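Side-chain contacts in putative deoxyribonuclease yjjV (Escherichia coli, PDB 1ZZM), which is a metal-dependent TatD-type hydrolase that probably cleaves ester bonds, as in related deoxyribonucleases, with its physiological substrate unsettled: residues V49-L52 with A53-Q57; K72-D75 with V76-E79; S160-L163 with Q164-E167. All coordinates share one frame; numbering follows the deposited sequence.

How the contacts relate
The three contacts are local ones at helix ends of a TIM-barrel-like fold, met in series along the chain. Contact 1 lies at the C-terminal end of helix 46-55, whereas contacts 2 and 3 are capping boxes that start helices 75-87 and 163-171. None touches another: the centres of contacts 1 and 2 are about 23 Å apart, and contact 3 lies about 34 Å from contact 1, across the centre of the chain, and about 32 Å from contact 2. Side chain to side chain, Val-49 of contact 1 is about 7 Å from the metal ligand His-11, and His-73 of contact 2 about 9 Å from the metal ligand Glu-97; contact 3 lies away from these sites.

Contact 1 of 3, residues V49-L52 with A53-Q57; sequences VLAL and AENYQ
Leu-52 and Tyr-56, one helical turn apart, form the close apolar part of this contact at the C-terminal end of helix 46-55. The CD2 methyl of Leu-52 comes to 3.8 Å from CE2 of Tyr-56 and lies almost as near CD2 of that ring, so one branch of the leucine does all the touching while the two side chains cross at a slant. The same ring also meets the backbone: the carbonyl O of Leu-52 sits at the ring edge, in the ring plane, 3.4 Å from Tyr-56 CD2. That oxygen also accepts from Tyr-56 N at 3.0 Å, and Tyr-56 is the first residue to leave helical backbone angles. With CG of Tyr-56 beside its own backbone N (chi1 -61°), the ring is directed back along the helix to Leu-52.

The other flank is looser. Asn-55 N donates to Ala-51 O at 2.8 Å, but the amide of the Asn-55 side chain makes no bond across the contact; its ND2 lies 3.2 Å from Ala-51 O at an angle too poor for a bond, and touches the Ala-51 methyl more loosely. Glu-54, on the exposed side, touches the preceding turn through CB, which is 3.5 Å from Leu-50 O, while the rest of its chain runs on extended.

Inward, Val-49, Leu-52 and Ala-53 are buried. In the beta-alpha-beta unit made by strand 33-39, this helix and strand 59-63, Val-49 and Ala-53 rest on Ala-61 and Leu-52 on Leu-59. Lys-91 ties down the helix end by bonding the carbonyl oxygens of Ala-53 and Gln-57, and helix 21-30 lies against the Leu-52 and Tyr-56 flank, where Glu-21 touches both and Leu-25 also meets the tyrosine.

Contact 2 of 3, residues K72-D75 with V76-E79; sequences KHSD and VSLE
A capping box opens helix 75-87, where the loop that follows strand 59-63 turns into the helix, and its reciprocal bonds join Ser-74 to Ser-77. Ser-74 is the N-cap. Its OG accepts from Ser-77 N at 3.3 Å, and a weak, strongly bent bond from Val-76 N reaches the same oxygen. The hydroxyl gets there because chi1 of 59° places it between the backbone N and the carbonyl carbon, facing the N-H groups of the first turn. In return Ser-77 OG accepts from Ser-74 N at 3.1 Å, nearly straight at 173°. Behind these side-chain bonds the regular helical pattern begins, with Leu-78 N donating to Ser-74 O and Glu-79 N to Asp-75 O.

Ser-77 OG has a further partner. A water lies 2.8 Å from this hydroxyl and equally far from His-73 ND1, in the plane of the imidazole at its edge, and it gives a weak bond to Lys-72 O. The other ring nitrogen of His-73, NE2, is bound to His-66 O, so the imidazole is held at both ends and its rotation is fixed. Lys-72 directs its amine elsewhere, into a salt bridge with Glu-42, and Leu-78 packs on Trp-114 and Leu-115 of helix 109-125.

Chemically, Ser-74 OG serves two first-turn N-H groups for which the helix has no preceding carbonyl, that of Ser-77 and, weakly, that of Val-76. Ser-77 OG separately takes the N-H of the N-cap residue itself. A direct bond and a water bridge therefore both use Ser-77 OG to join the loop to the first turn of the helix.

Contact 3 of 3, residues S160-L163 with Q164-E167; sequences SGSL and QQAE
The side-chain oxygen OE1 of Gln-165 receives the backbone N-H of Ser-162 at 3.0 Å and, from outside the contact, a weak bond from His-138 ND1. The bond from Ser-162 is almost straight, 174° at the hydrogen, though its donor is tilted 22° from the amide plane. To make it, the glutamine folds back over the start of helix 163-171: chi1 of -69° sets CG beside its own backbone N, and the extended remainder carries the amide to the loop. Its path runs across the Ser-162 hydroxyl, with CG and OG 3.1 Å apart.

Ser-162, the N-cap, answers through that hydroxyl, which accepts from Gln-165 N at 3.1 Å; the exchange is a capping box. The helical bonds then start, from Ala-166 N to Ser-162 O and from Glu-167 N to Leu-163 O, the latter 2.9 Å long. Just before the cap, Gly-161 passes with its CA 3.7 Å from Gln-165 OE1; a CB here would run into that oxygen, and the backbone angles would also press it against the carbonyl O of Ser-160.

On the next face Leu-163 and Glu-167 lie one turn apart. CG of Leu-163 is 3.8 Å from the carboxylate carbon CD of Glu-167, and its CD1 methyl is as close to the glutamate CG, so the glutamate passes at a slant over the leucine's CG and CD1. Leu-163 also packs on Val-193 and Lys-196 of helix 190-196.

Replacing Gln-165 with an alanine would probably leave the Ser-162 N-H without its acceptor and Asp-139, which holds the glutamine NE2, without that donor. Because the one amide uses its oxygen for the cap and its nitrogen for Asp-139, the chemistry implies that the helix start is tied both to its own loop and to the neighbouring helix 138-148.

Contact 1 of 3, residues V49-L52 with A53-Q57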
loop_
_atom_site.group_PDB
_atom_site.type_symbol
_atom_site.label_atom_id
_atom_site.label_comp_id
_atom_site.label_asym_id
_atom_site.label_seq_id
_atom_site.Cartn_x
_atom_site.Cartn_y
_atom_site.Cartn_z
ATOM N N VAL A 49 3.551 -12.908 7.939
ATOM C CA VAL A 49 3.634 -12.201 6.673
ATOM C C VAL A 49 4.850 -12.748 5.911
ATOM O O VAL A 49 4.769 -13.002 4.707
ATOM C CB VAL A 49 3.739 -10.661 6.903
ATOM C CG1 VAL A 49 4.086 -9.886 5.572
ATOM C CG2 VAL A 49 2.398 -10.174 7.422
ATOM N N LEU A 50 5.952 -12.973 6.618
ATOM C CA LEU A 50 7.139 -13.521 5.960
ATOM C C LEU A 50 6.823 -14.926 5.455
ATOM O O LEU A 50 7.253 -15.299 4.366
ATOM C CB LEU A 50 8.338 -13.583 6.915
ATOM C CG LEU A 50 9.023 -12.247 7.277
ATOM C CD1 LEU A 50 10.350 -12.543 7.969
ATOM C CD2 LEU A 50 9.320 -11.427 6.028
ATOM N N ALA A 51 6.086 -15.710 6.242
ATOM C CA ALA A 51 5.739 -17.079 5.818
ATOM C C ALA A 51 4.890 -17.034 4.552
ATOM O O ALA A 51 5.092 -17.849 3.663
ATOM C CB ALA A 51 4.980 -17.826 6.920
ATOM N N LEU A 52 3.950 -16.097 4.467
ATOM C CA LEU A 52 3.126 -15.979 3.267
ATOM C C LEU A 52 4.020 -15.730 2.060
ATOM O O LEU A 52 3.874 -16.390 1.022
ATOM C CB LEU A 52 2.129 -14.802 3.385
ATOM C CG LEU A 52 0.875 -15.002 4.242
ATOM C CD1 LEU A 52 0.011 -13.704 4.254
ATOM C CD2 LEU A 52 0.102 -16.181 3.614
ATOM N N ALA A 53 4.952 -14.778 2.184
ATOM C CA ALA A 53 5.815 -14.455 1.047
ATOM C C ALA A 53 6.752 -15.599 0.687
ATOM O O ALA A 53 7.052 -15.816 -0.481
ATOM C CB ALA A 53 6.645 -13.175 1.342
ATOM N N GLU A 54 7.215 -16.343 1.684
ATOM C CA GLU A 54 8.126 -17.423 1.373
ATOM C C GLU A 54 7.403 -18.654 0.815
ATOM O O GLU A 54 7.969 -19.387 0.005
ATOM C CB GLU A 54 8.925 -17.779 2.633
ATOM C CG GLU A 54 10.225 -18.530 2.357
ATOM C CD GLU A 54 11.055 -18.722 3.616
ATOM O OE1 GLU A 54 10.635 -18.217 4.684
ATOM O OE2 GLU A 54 12.129 -19.368 3.541
ATOM N N ASN A 55 6.156 -18.880 1.229
ATOM C CA ASN A 55 5.409 -20.065 0.784
ATOM C C ASN A 55 4.524 -19.950 -0.466
ATOM O O ASN A 55 4.162 -20.966 -1.068
ATOM C CB ASN A 55 4.545 -20.598 1.935
ATOM C CG ASN A 55 5.381 -21.188 3.058
ATOM O OD1 ASN A 55 6.404 -21.824 2.812
ATOM N ND2 ASN A 55 4.946 -20.993 4.281
ATOM N N TYR A 56 4.162 -18.732 -0.866
ATOM C CA TYR A 56 3.302 -18.571 -2.042
ATOM C C TYR A 56 3.978 -17.698 -3.090
ATOM O O TYR A 56 4.306 -16.536 -2.826
ATOM C CB TYR A 56 1.974 -17.947 -1.615
ATOM C CG TYR A 56 1.190 -18.805 -0.620
ATOM C CD1 TYR A 56 0.253 -19.734 -1.066
ATOM C CD2 TYR A 56 1.369 -18.663 0.763
ATOM C CE1 TYR A 56 -0.496 -20.491 -0.168
ATOM C CE2 TYR A 56 0.617 -19.433 1.679
ATOM C CZ TYR A 56 -0.312 -20.336 1.192
ATOM O OH TYR A 56 -1.088 -21.059 2.060
ATOM N N GLN A 57 4.197 -18.245 -4.280
ATOM C CA GLN A 57 4.850 -17.470 -5.330
ATOM C C GLN A 57 4.252 -16.081 -5.575
ATOM O O GLN A 57 4.995 -15.109 -5.717
ATOM C CB GLN A 57 4.863 -18.246 -6.663
ATOM C CG GLN A 57 5.878 -19.382 -6.738
ATOM C CD GLN A 57 7.313 -18.915 -7.034
ATOM O OE1 GLN A 57 8.181 -19.734 -7.354
ATOM N NE2 GLN A 57 7.567 -17.605 -6.926
#

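Contact 2 of 3, residues K72-D75 with V76-E79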
loop_
_atom_site.group_PDB
_atom_site.type_symbol
_atom_site.label_atom_id
_atom_site.label_comp_id
_atom_site.label_asym_id
_atom_site.label_seq_id
_atom_site.Cartn_x
_atom_site.Cartn_y
_atom_site.Cartn_z
ATOM N N LYS A 72 0.669 -1.206 20.306
ATOM C CA LYS A 72 1.416 -2.446 20.333
ATOM C C LYS A 72 2.907 -2.285 20.029
ATOM O O LYS A 72 3.684 -3.195 20.265
ATOM C CB LYS A 72 0.803 -3.428 19.325
ATOM C CG LYS A 72 -0.647 -3.813 19.611
ATOM C CD LYS A 72 -1.278 -4.464 18.379
ATOM C CE LYS A 72 -2.329 -5.533 18.749
ATOM N NZ LYS A 72 -2.947 -6.152 17.528
ATOM N N HIS A 73 3.317 -1.124 19.540
ATOM C CA HIS A 73 4.712 -0.924 19.160
ATOM C C HIS A 73 5.627 -0.442 20.270
ATOM O O HIS A 73 5.395 0.613 20.884
ATOM C CB HIS A 73 4.793 0.049 17.975
ATOM C CG HIS A 73 3.830 -0.274 16.875
ATOM N ND1 HIS A 73 3.554 -1.567 16.488
ATOM C CD2 HIS A 73 3.113 0.529 16.050
ATOM C CE1 HIS A 73 2.708 -1.551 15.468
ATOM N NE2 HIS A 73 2.425 -0.290 15.179
ATOM N N SER A 74 6.679 -1.218 20.503
ATOM C CA SER A 74 7.669 -0.921 21.548
ATOM C C SER A 74 9.048 -0.851 20.917
ATOM O O SER A 74 9.188 -1.082 19.719
ATOM C CB SER A 74 7.670 -2.024 22.611
ATOM O OG SER A 74 7.967 -3.297 22.039
ATOM N N ASP A 75 10.064 -0.525 21.719
ATOM C CA ASP A 75 11.430 -0.476 21.197
ATOM C C ASP A 75 11.793 -1.894 20.745
ATOM O O ASP A 75 12.610 -2.080 19.830
ATOM C CB ASP A 75 12.426 0.011 22.265
ATOM C CG ASP A 75 12.302 1.507 22.546
ATOM O OD1 ASP A 75 11.791 2.264 21.681
ATOM O OD2 ASP A 75 12.732 1.940 23.630
ATOM N N VAL A 76 11.200 -2.898 21.386
ATOM C CA VAL A 76 11.449 -4.275 20.968
ATOM C C VAL A 76 10.853 -4.482 19.568
ATOM O O VAL A 76 11.486 -5.103 18.713
ATOM C CB VAL A 76 10.866 -5.311 21.987
ATOM C CG1 VAL A 76 10.972 -6.706 21.447
ATOM C CG2 VAL A 76 11.668 -5.234 23.301
ATOM N N SER A 77 9.672 -3.920 19.303
ATOM C CA SER A 77 9.085 -4.051 17.957
ATOM C C SER A 77 10.037 -3.462 16.914
ATOM O O SER A 77 10.215 -4.021 15.821
ATOM C CB SER A 77 7.753 -3.294 17.882
ATOM O OG SER A 77 6.823 -3.828 18.820
ATOM N N LEU A 78 10.639 -2.325 17.233
ATOM C CA LEU A 78 11.538 -1.695 16.271
ATOM C C LEU A 78 12.822 -2.495 16.114
ATOM O O LEU A 78 13.376 -2.586 15.024
ATOM C CB LEU A 78 11.870 -0.266 16.676
ATOM C CG LEU A 78 10.779 0.774 16.346
ATOM C CD1 LEU A 78 11.087 2.107 17.049
ATOM C CD2 LEU A 78 10.738 0.992 14.816
ATOM N N GLU A 79 13.302 -3.079 17.201
ATOM C CA GLU A 79 14.514 -3.869 17.079
ATOM C C GLU A 79 14.185 -5.100 16.218
ATOM O O GLU A 79 15.006 -5.545 15.401
ATOM C CB GLU A 79 15.010 -4.310 18.455
ATOM C CG GLU A 79 16.279 -5.119 18.359
ATOM C CD GLU A 79 16.774 -5.602 19.703
ATOM O OE1 GLU A 79 17.044 -4.787 20.615
ATOM O OE2 GLU A 79 16.890 -6.805 19.825
HETATM O O HOH W 1 4.595 -4.104 17.098
#

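Contact 3 of 3, residues S160-L163 with Q164-E167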
loop_
_atom_site.group_PDB
_atom_site.type_symbol
_atom_site.label_atom_id
_atom_site.label_comp_id
_atom_site.label_asym_id
_atom_site.label_seq_id
_atom_site.Cartn_x
_atom_site.Cartn_y
_atom_site.Cartn_z
ATOM N N SER A 160 -6.697 9.452 -0.664
ATOM C CA SER A 160 -7.943 10.196 -0.793
ATOM C C SER A 160 -7.565 11.577 -0.313
ATOM O O SER A 160 -7.021 11.729 0.779
ATOM C CB SER A 160 -9.067 9.660 0.082
ATOM O OG SER A 160 -10.197 10.510 -0.112
ATOM N N GLY A 161 -7.839 12.588 -1.118
ATOM C CA GLY A 161 -7.468 13.927 -0.698
ATOM C C GLY A 161 -7.475 14.878 -1.853
ATOM O O GLY A 161 -8.049 14.576 -2.870
ATOM N N SER A 162 -6.805 16.014 -1.696
ATOM C CA SER A 162 -6.780 17.052 -2.717
ATOM C C SER A 162 -5.724 16.868 -3.801
ATOM O O SER A 162 -4.750 16.126 -3.657
ATOM C CB SER A 162 -6.550 18.418 -2.055
ATOM O OG SER A 162 -5.201 18.546 -1.614
ATOM N N LEU A 163 -5.927 17.568 -4.897
ATOM C CA LEU A 163 -4.971 17.500 -5.986
ATOM C C LEU A 163 -3.626 18.029 -5.494
ATOM O O LEU A 163 -2.574 17.463 -5.809
ATOM C CB LEU A 163 -5.467 18.343 -7.152
ATOM C CG LEU A 163 -4.580 18.328 -8.387
ATOM C CD1 LEU A 163 -4.395 16.930 -8.820
ATOM C CD2 LEU A 163 -5.220 19.140 -9.497
ATOM N N GLN A 164 -3.637 19.135 -4.745
ATOM C CA GLN A 164 -2.342 19.656 -4.257
ATOM C C GLN A 164 -1.611 18.637 -3.385
ATOM O O GLN A 164 -0.388 18.492 -3.470
ATOM C CB GLN A 164 -2.517 20.990 -3.499
ATOM C CG GLN A 164 -1.233 21.476 -2.793
ATOM C CD GLN A 164 -1.084 20.881 -1.398
ATOM O OE1 GLN A 164 0.027 20.597 -0.939
ATOM N NE2 GLN A 164 -2.196 20.706 -0.717
ATOM N N GLN A 165 -2.347 17.901 -2.561
ATOM C CA GLN A 165 -1.680 16.926 -1.704
ATOM C C GLN A 165 -1.076 15.800 -2.520
ATOM O O GLN A 165 0.050 15.381 -2.244
ATOM C CB GLN A 165 -2.654 16.377 -0.663
ATOM C CG GLN A 165 -3.018 17.444 0.357
ATOM C CD GLN A 165 -4.150 17.027 1.253
ATOM O OE1 GLN A 165 -5.110 16.337 0.813
ATOM N NE2 GLN A 165 -4.079 17.462 2.526
ATOM N N ALA A 166 -1.808 15.324 -3.528
ATOM C CA ALA A 166 -1.295 14.259 -4.397
ATOM C C ALA A 166 -0.085 14.726 -5.175
ATOM O O ALA A 166 0.941 14.042 -5.206
ATOM C CB ALA A 166 -2.376 13.786 -5.362
ATOM N N GLU A 167 -0.192 15.896 -5.807
ATOM C CA GLU A 167 0.919 16.424 -6.597
ATOM C C GLU A 167 2.160 16.640 -5.742
ATOM O O GLU A 167 3.267 16.386 -6.195
ATOM C CB GLU A 167 0.526 17.731 -7.295
ATOM C CG GLU A 167 -0.642 17.567 -8.261
ATOM C CD GLU A 167 -0.922 18.844 -9.051
ATOM O OE1 GLU A 167 -0.790 19.944 -8.473
ATOM O OE2 GLU A 167 -1.284 18.737 -10.241
#